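Local coordinates for outer protein YopM (Yersinia pestis, PDB 1JL5) that probably acts as a secreted leucine-rich repeat effector that alters host cell physiology and promotes bacterial survival in host tissues, at residues A[94-99]-A[114-119]; A[133-138]-A[155-160]. One frame throughout, in Å; residues are numbered along the deposited sequence.

Interaction 1: A[94-99]-A[114-119]; sequences ESLVAS and KSLLVD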
ATOM      1  N   GLU A  94      -5.886 -30.131  33.053  1.00 35.03           N
ATOM      2  CA  GLU A  94      -5.693 -28.886  33.766  1.00 37.12           C
ATOM      3  C   GLU A  94      -5.649 -27.759  32.753  1.00 35.57           C
ATOM      4  O   GLU A  94      -6.020 -26.626  33.047  1.00 36.59           O
ATOM      5  CB  GLU A  94      -4.401 -28.943  34.574  1.00 38.86           C
ATOM      6  CG  GLU A  94      -4.573 -29.663  35.902  1.00 45.41           C
ATOM      7  CD  GLU A  94      -3.275 -29.810  36.653  1.00 47.40           C
ATOM      8  OE1 GLU A  94      -2.525 -28.815  36.733  1.00 49.88           O
ATOM      9  OE2 GLU A  94      -3.008 -30.916  37.166  1.00 51.00           O
ATOM     10  N   SER A  95      -5.216 -28.092  31.546  1.00 33.91           N
ATOM     11  CA  SER A  95      -5.123 -27.111  30.487  1.00 33.01           C
ATOM     12  C   SER A  95      -5.729 -27.605  29.186  1.00 32.14           C
ATOM     13  O   SER A  95      -5.278 -28.594  28.606  1.00 31.84           O
ATOM     14  CB  SER A  95      -3.662 -26.732  30.251  1.00 33.88           C
ATOM     15  OG  SER A  95      -3.548 -25.825  29.169  1.00 34.99           O
ATOM     16  N   LEU A  96      -6.767 -26.914  28.737  1.00 30.65           N
ATOM     17  CA  LEU A  96      -7.404 -27.255  27.481  1.00 30.06           C
ATOM     18  C   LEU A  96      -7.026 -26.197  26.465  1.00 29.93           C
ATOM     19  O   LEU A  96      -7.421 -25.041  26.583  1.00 30.23           O
ATOM     20  CB  LEU A  96      -8.923 -27.288  27.610  1.00 27.63           C
ATOM     21  CG  LEU A  96      -9.620 -27.413  26.249  1.00 27.82           C
ATOM     22  CD1 LEU A  96      -9.175 -28.700  25.557  1.00 26.82           C
ATOM     23  CD2 LEU A  96     -11.126 -27.392  26.434  1.00 26.59           C
ATOM     24  N   VAL A  97      -6.241 -26.594  25.477  1.00 29.80           N
ATOM     25  CA  VAL A  97      -5.842 -25.684  24.424  1.00 30.09           C
ATOM     26  C   VAL A  97      -6.509 -26.210  23.164  1.00 30.42           C
ATOM     27  O   VAL A  97      -6.064 -27.194  22.577  1.00 30.88           O
ATOM     28  CB  VAL A  97      -4.313 -25.672  24.241  1.00 30.07           C
ATOM     29  CG1 VAL A  97      -3.928 -24.657  23.177  1.00 28.96           C
ATOM     30  CG2 VAL A  97      -3.638 -25.339  25.565  1.00 29.85           C
ATOM     31  N   ALA A  98      -7.602 -25.569  22.774  1.00 30.27           N
ATOM     32  CA  ALA A  98      -8.338 -25.970  21.585  1.00 30.87           C
ATOM     33  C   ALA A  98      -8.541 -24.732  20.732  1.00 30.86           C
ATOM     34  O   ALA A  98      -9.621 -24.484  20.200  1.00 31.52           O
ATOM     35  CB  ALA A  98      -9.678 -26.573  21.979  1.00 30.73           C
ATOM     36  N   SER A  99      -7.479 -23.952  20.614  1.00 32.39           N
ATOM     37  CA  SER A  99      -7.520 -22.732  19.834  1.00 34.42           C
ATOM     38  C   SER A  99      -7.704 -23.055  18.366  1.00 33.81           C
ATOM     39  O   SER A  99      -7.362 -24.142  17.906  1.00 34.22           O
ATOM     40  CB  SER A  99      -6.216 -21.958  20.010  1.00 34.96           C
ATOM     41  OG  SER A  99      -5.896 -21.831  21.382  1.00 38.91           O
ATOM     42  N   LYS A 114      -7.306 -25.525  34.831  1.00 31.02           N
ATOM     43  CA  LYS A 114      -6.698 -24.294  35.302  1.00 33.70           C
ATOM     44  C   LYS A 114      -6.544 -23.357  34.120  1.00 33.47           C
ATOM     45  O   LYS A 114      -6.556 -22.136  34.265  1.00 33.77           O
ATOM     46  CB  LYS A 114      -5.322 -24.575  35.901  1.00 34.36           C
ATOM     47  CG  LYS A 114      -5.353 -25.322  37.219  1.00 37.59           C
ATOM     48  CD  LYS A 114      -3.941 -25.554  37.719  1.00 40.25           C
ATOM     49  CE  LYS A 114      -3.936 -26.158  39.113  1.00 41.91           C
ATOM     50  NZ  LYS A 114      -2.539 -26.414  39.560  1.00 44.04           N
ATOM     51  N   SER A 115      -6.409 -23.940  32.939  1.00 33.00           N
ATOM     52  CA  SER A 115      -6.225 -23.141  31.747  1.00 33.20           C
ATOM     53  C   SER A 115      -7.138 -23.556  30.603  1.00 31.93           C
ATOM     54  O   SER A 115      -7.138 -24.709  30.172  1.00 32.92           O
ATOM     55  CB  SER A 115      -4.768 -23.224  31.304  1.00 33.00           C
ATOM     56  OG  SER A 115      -4.545 -22.415  30.168  1.00 39.71           O
ATOM     57  N   LEU A 116      -7.920 -22.600  30.121  1.00 29.89           N
ATOM     58  CA  LEU A 116      -8.825 -22.835  29.009  1.00 27.84           C
ATOM     59  C   LEU A 116      -8.444 -21.893  27.879  1.00 27.97           C
ATOM     60  O   LEU A 116      -8.679 -20.691  27.967  1.00 28.07           O
ATOM     61  CB  LEU A 116     -10.272 -22.570  29.423  1.00 25.23           C
ATOM     62  CG  LEU A 116     -11.275 -22.648  28.271  1.00 25.20           C
ATOM     63  CD1 LEU A 116     -11.260 -24.058  27.678  1.00 26.17           C
ATOM     64  CD2 LEU A 116     -12.661 -22.285  28.767  1.00 25.20           C
ATOM     65  N   LEU A 117      -7.837 -22.443  26.832  1.00 28.67           N
ATOM     66  CA  LEU A 117      -7.429 -21.663  25.669  1.00 29.60           C
ATOM     67  C   LEU A 117      -8.191 -22.158  24.460  1.00 29.05           C
ATOM     68  O   LEU A 117      -7.768 -23.095  23.790  1.00 28.93           O
ATOM     69  CB  LEU A 117      -5.933 -21.811  25.393  1.00 32.12           C
ATOM     70  CG  LEU A 117      -4.965 -20.850  26.079  1.00 36.47           C
ATOM     71  CD1 LEU A 117      -4.959 -21.097  27.573  1.00 37.95           C
ATOM     72  CD2 LEU A 117      -3.571 -21.043  25.489  1.00 38.23           C
ATOM     73  N   VAL A 118      -9.319 -21.524  24.188  1.00 28.32           N
ATOM     74  CA  VAL A 118     -10.142 -21.905  23.060  1.00 28.58           C
ATOM     75  C   VAL A 118     -10.395 -20.684  22.200  1.00 29.35           C
ATOM     76  O   VAL A 118     -11.492 -20.471  21.691  1.00 29.02           O
ATOM     77  CB  VAL A 118     -11.474 -22.503  23.537  1.00 27.90           C
ATOM     78  CG1 VAL A 118     -11.217 -23.845  24.203  1.00 26.65           C
ATOM     79  CG2 VAL A 118     -12.147 -21.553  24.510  1.00 26.74           C
ATOM     80  N   ASP A 119      -9.360 -19.870  22.055  1.00 30.63           N
ATOM     81  CA  ASP A 119      -9.459 -18.676  21.238  1.00 31.90           C
ATOM     82  C   ASP A 119      -9.688 -19.148  19.815  1.00 30.89           C
ATOM     83  O   ASP A 119      -9.341 -20.277  19.463  1.00 30.10           O
ATOM     84  CB  ASP A 119      -8.158 -17.892  21.297  1.00 34.88           C
ATOM     85  CG  ASP A 119      -6.968 -18.743  20.941  1.00 39.58           C
ATOM     86  OD1 ASP A 119      -6.615 -19.615  21.761  1.00 42.94           O
ATOM     87  OD2 ASP A 119      -6.396 -18.560  19.843  1.00 42.30           O
TER

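Interaction 2: A[133-138]-A[155-160]; sequences LEYLGV and LKIIDV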
ATOM      1  N   LEU A 133      -9.976 -22.353  37.261  1.00 29.79           N
ATOM      2  CA  LEU A 133      -9.531 -21.647  36.076  1.00 28.92           C
ATOM      3  C   LEU A 133      -8.619 -20.469  36.397  1.00 29.15           C
ATOM      4  O   LEU A 133      -8.987 -19.541  37.116  1.00 28.53           O
ATOM      5  CB  LEU A 133     -10.724 -21.168  35.247  1.00 28.81           C
ATOM      6  CG  LEU A 133     -10.328 -20.944  33.783  1.00 28.01           C
ATOM      7  CD1 LEU A 133      -9.879 -22.273  33.192  1.00 25.59           C
ATOM      8  CD2 LEU A 133     -11.489 -20.364  32.994  1.00 27.72           C
ATOM      9  N   GLU A 134      -7.411 -20.533  35.857  1.00 30.23           N
ATOM     10  CA  GLU A 134      -6.414 -19.495  36.043  1.00 32.58           C
ATOM     11  C   GLU A 134      -6.302 -18.679  34.765  1.00 31.83           C
ATOM     12  O   GLU A 134      -6.078 -17.468  34.797  1.00 31.43           O
ATOM     13  CB  GLU A 134      -5.061 -20.125  36.358  1.00 33.38           C
ATOM     14  CG  GLU A 134      -4.954 -20.695  37.756  1.00 37.82           C
ATOM     15  CD  GLU A 134      -3.700 -21.516  37.940  1.00 40.38           C
ATOM     16  OE1 GLU A 134      -2.757 -21.351  37.137  1.00 41.13           O
ATOM     17  OE2 GLU A 134      -3.654 -22.324  38.891  1.00 44.92           O
ATOM     18  N   TYR A 135      -6.459 -19.359  33.640  1.00 30.88           N
ATOM     19  CA  TYR A 135      -6.362 -18.712  32.346  1.00 30.47           C
ATOM     20  C   TYR A 135      -7.611 -18.978  31.526  1.00 29.66           C
ATOM     21  O   TYR A 135      -7.960 -20.126  31.248  1.00 28.09           O
ATOM     22  CB  TYR A 135      -5.126 -19.230  31.609  1.00 34.18           C
ATOM     23  CG  TYR A 135      -4.786 -18.488  30.335  1.00 39.55           C
ATOM     24  CD1 TYR A 135      -5.691 -18.418  29.278  1.00 42.43           C
ATOM     25  CD2 TYR A 135      -3.545 -17.873  30.181  1.00 41.77           C
ATOM     26  CE1 TYR A 135      -5.369 -17.754  28.096  1.00 45.13           C
ATOM     27  CE2 TYR A 135      -3.212 -17.208  29.003  1.00 44.37           C
ATOM     28  CZ  TYR A 135      -4.129 -17.153  27.966  1.00 45.32           C
ATOM     29  OH  TYR A 135      -3.808 -16.496  26.801  1.00 48.04           O
ATOM     30  N   LEU A 136      -8.296 -17.903  31.157  1.00 28.73           N
ATOM     31  CA  LEU A 136      -9.492 -18.007  30.345  1.00 27.92           C
ATOM     32  C   LEU A 136      -9.189 -17.370  28.996  1.00 29.03           C
ATOM     33  O   LEU A 136      -9.340 -16.162  28.819  1.00 29.15           O
ATOM     34  CB  LEU A 136     -10.663 -17.284  31.005  1.00 27.64           C
ATOM     35  CG  LEU A 136     -11.959 -17.284  30.191  1.00 25.79           C
ATOM     36  CD1 LEU A 136     -12.413 -18.710  29.948  1.00 26.95           C
ATOM     37  CD2 LEU A 136     -13.025 -16.500  30.927  1.00 27.10           C
ATOM     38  N   GLY A 137      -8.739 -18.193  28.057  1.00 28.78           N
ATOM     39  CA  GLY A 137      -8.421 -17.709  26.729  1.00 27.41           C
ATOM     40  C   GLY A 137      -9.542 -18.061  25.779  1.00 27.43           C
ATOM     41  O   GLY A 137      -9.608 -19.182  25.273  1.00 27.83           O
ATOM     42  N   VAL A 138     -10.429 -17.103  25.538  1.00 25.72           N
ATOM     43  CA  VAL A 138     -11.563 -17.316  24.651  1.00 26.75           C
ATOM     44  C   VAL A 138     -11.661 -16.193  23.633  1.00 26.07           C
ATOM     45  O   VAL A 138     -12.747 -15.839  23.177  1.00 25.96           O
ATOM     46  CB  VAL A 138     -12.870 -17.368  25.444  1.00 27.65           C
ATOM     47  CG1 VAL A 138     -12.872 -18.576  26.367  1.00 28.73           C
ATOM     48  CG2 VAL A 138     -13.021 -16.093  26.253  1.00 28.57           C
ATOM     49  N   LEU A 155      -8.664 -17.117  38.669  1.00 30.19           N
ATOM     50  CA  LEU A 155      -8.681 -16.539  37.334  1.00 28.88           C
ATOM     51  C   LEU A 155      -7.709 -15.373  37.289  1.00 28.37           C
ATOM     52  O   LEU A 155      -8.003 -14.294  37.803  1.00 27.90           O
ATOM     53  CB  LEU A 155     -10.078 -16.034  36.980  1.00 28.83           C
ATOM     54  CG  LEU A 155     -10.691 -16.587  35.692  1.00 29.78           C
ATOM     55  CD1 LEU A 155     -11.823 -15.683  35.257  1.00 27.31           C
ATOM     56  CD2 LEU A 155      -9.639 -16.695  34.607  1.00 27.87           C
ATOM     57  N   LYS A 156      -6.555 -15.592  36.673  1.00 28.76           N
ATOM     58  CA  LYS A 156      -5.536 -14.557  36.573  1.00 31.91           C
ATOM     59  C   LYS A 156      -5.570 -13.870  35.212  1.00 31.73           C
ATOM     60  O   LYS A 156      -5.421 -12.654  35.114  1.00 31.22           O
ATOM     61  CB  LYS A 156      -4.148 -15.163  36.797  1.00 33.43           C
ATOM     62  CG  LYS A 156      -3.960 -15.834  38.149  1.00 37.47           C
ATOM     63  CD  LYS A 156      -2.647 -16.608  38.197  1.00 40.45           C
ATOM     64  CE  LYS A 156      -2.545 -17.461  39.466  1.00 45.08           C
ATOM     65  NZ  LYS A 156      -3.791 -18.248  39.739  1.00 43.88           N
ATOM     66  N   ILE A 157      -5.762 -14.656  34.161  1.00 31.85           N
ATOM     67  CA  ILE A 157      -5.800 -14.111  32.818  1.00 31.54           C
ATOM     68  C   ILE A 157      -7.131 -14.375  32.134  1.00 31.08           C
ATOM     69  O   ILE A 157      -7.569 -15.515  32.017  1.00 29.52           O
ATOM     70  CB  ILE A 157      -4.680 -14.703  31.923  1.00 32.37           C
ATOM     71  CG1 ILE A 157      -3.303 -14.293  32.443  1.00 33.73           C
ATOM     72  CG2 ILE A 157      -4.844 -14.214  30.492  1.00 31.24           C
ATOM     73  CD1 ILE A 157      -2.841 -15.086  33.616  1.00 39.17           C
ATOM     74  N   ILE A 158      -7.781 -13.303  31.701  1.00 30.52           N
ATOM     75  CA  ILE A 158      -9.035 -13.411  30.985  1.00 29.09           C
ATOM     76  C   ILE A 158      -8.781 -12.771  29.637  1.00 30.21           C
ATOM     77  O   ILE A 158      -8.501 -11.575  29.547  1.00 29.93           O
ATOM     78  CB  ILE A 158     -10.198 -12.640  31.654  1.00 30.26           C
ATOM     79  CG1 ILE A 158     -10.736 -13.402  32.865  1.00 30.53           C
ATOM     80  CG2 ILE A 158     -11.332 -12.451  30.651  1.00 27.35           C
ATOM     81  CD1 ILE A 158      -9.718 -13.640  33.927  1.00 38.26           C
ATOM     82  N   ASP A 159      -8.850 -13.576  28.591  1.00 29.30           N
ATOM     83  CA  ASP A 159      -8.672 -13.062  27.255  1.00 26.76           C
ATOM     84  C   ASP A 159      -9.961 -13.361  26.521  1.00 26.02           C
ATOM     85  O   ASP A 159     -10.175 -14.478  26.059  1.00 25.31           O
ATOM     86  CB  ASP A 159      -7.513 -13.750  26.546  1.00 27.21           C
ATOM     87  CG  ASP A 159      -7.280 -13.192  25.162  1.00 25.70           C
ATOM     88  OD1 ASP A 159      -8.082 -12.338  24.722  1.00 25.81           O
ATOM     89  OD2 ASP A 159      -6.300 -13.603  24.514  1.00 28.75           O
ATOM     90  N   VAL A 160     -10.831 -12.365  26.453  1.00 24.90           N
ATOM     91  CA  VAL A 160     -12.097 -12.508  25.760  1.00 25.74           C
ATOM     92  C   VAL A 160     -12.077 -11.532  24.598  1.00 26.78           C
ATOM     93  O   VAL A 160     -13.114 -11.109  24.096  1.00 25.56           O
ATOM     94  CB  VAL A 160     -13.272 -12.187  26.677  1.00 25.81           C
ATOM     95  CG1 VAL A 160     -13.306 -13.183  27.825  1.00 26.81           C
ATOM     96  CG2 VAL A 160     -13.148 -10.768  27.197  1.00 24.63           C
TER

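Interaction 1: A[94-99]-A[114-119]
Strands 95-97 and 115-117 run parallel, 4.6 Å apart at the closest approach of their axes and only 4° from perfect alignment, as neighbouring rungs of a leucine-rich repeat solenoid, in repeats LRR 2 and LRR 3. Glu94 O takes the N-H groups of both Lys114 and Ser115; the ladder then alternates through Leu96 N to Ser115 O, Leu117 N to Leu96 O (2.6 Å) and Ala98 N to Leu117 O. On the buried face Leu96 and Leu116 lie side by side: both CG atoms are anti to their backbone N, which sends the two side chains the same way. Leu96 CD2 is 3.6 Å from Leu116 CD1. Past the strands Val118 CG1 reaches Ala98 CB at 3.8 Å and also borders Leu96 CD2. On the face bearing Ser95 and Val97, Ser95 OG rests 3.6 Å from Ser115 CB while bonding to Glu75 of the preceding rung, and Val97 CG1 meets Leu117 CB. At the N-terminal end the extended chains of Glu94 and Lys114 run alongside each other to a long salt bridge, OE1 to NZ 3.7 Å. Beyond the C-terminal ends Asn121 ND2 bonds both Ala98 O and Val118 O, joining the two turns. Asp119 CG sits between its own backbone N and carbonyl carbon (chi1 54°), and the carboxylate accepts a hydrogen bond from the Ser99 hydroxyl; the modelled OG to OD1 separation of 2.4 Å is shorter than such a bond normally is, so its exact length is doubtful.

Interaction 2: A[133-138]-A[155-160]
Ile157 lays its CG2 methyl over one face of the Tyr135 ring, 3.9 Å from the centroid and 16° off the normal, a CH-pi contact offset toward the rim at CE2. Tyr135 CG is anti to the backbone N (chi1 -171°); Gly137 CA lies at the edge of the ring, in its plane. On the opposite face of the strands, Leu136 CB is met by Leu155 CD2 at 3.8 Å and, less closely, by Ile158 CG1. At the far end Val138 and Val160 point the same way, and Val138 CG2 presses on Val160 CG1 at 3.3 Å, tighter than usual van der Waals contact. At the near end Lys156 bends at its last torsion (chi4 47°), bringing NZ to 3.4 Å from Glu134 CG; the ammonium bonds to Phe154 O, with the Glu134 carboxylate, 4.2 Å from NZ to OE2, beyond salt-bridge range. These side chains are positioned by a parallel backbone ladder. Glu134 O is gripped by two N-H groups, Ile157 N at 2.9 Å and Lys156 N, the latter tilted from the carbonyl plane and well off the C=O direction; nearly straight bonds follow from Leu136 N to Ile157 O and from Asp159 N to Leu136 O, and Val138 N closes on Asp159 O. Farther out, strands 115-117 and 177-179 flank the pair, Phe177 packing on Ile157, while Asn163 ND2 ties Val138 O to Val160 O. Aliphatic residues stacked inward under short parallel strands, with an asparagine bridging successive turns, are the signature of the leucine-rich repeat solenoid, here LRR 4 against LRR 5.

Following the chain from the N terminus, interaction 1 closes first: 14 residues with neither helix nor strand lead from 94-99 round to 114-119. Interaction 2 opens afterwards and closes a similar loop of 16 residues between 133-138 and 155-160. The loops are in series, neither nested nor crossed, and their centres lie about 9 Å apart. Strand 115-117 ends the first and strand 135-137 begins the second, and these two are themselves neighbours: Lys114 O probably accepts a hydrogen bond from Glu134 N and Leu116 O from Gly137 N, while Leu117 CD1 packs on Tyr135 CD1. Four consecutive rungs, LRR 2 to LRR 5, are thereby bound into one continuous stretch of the solenoid.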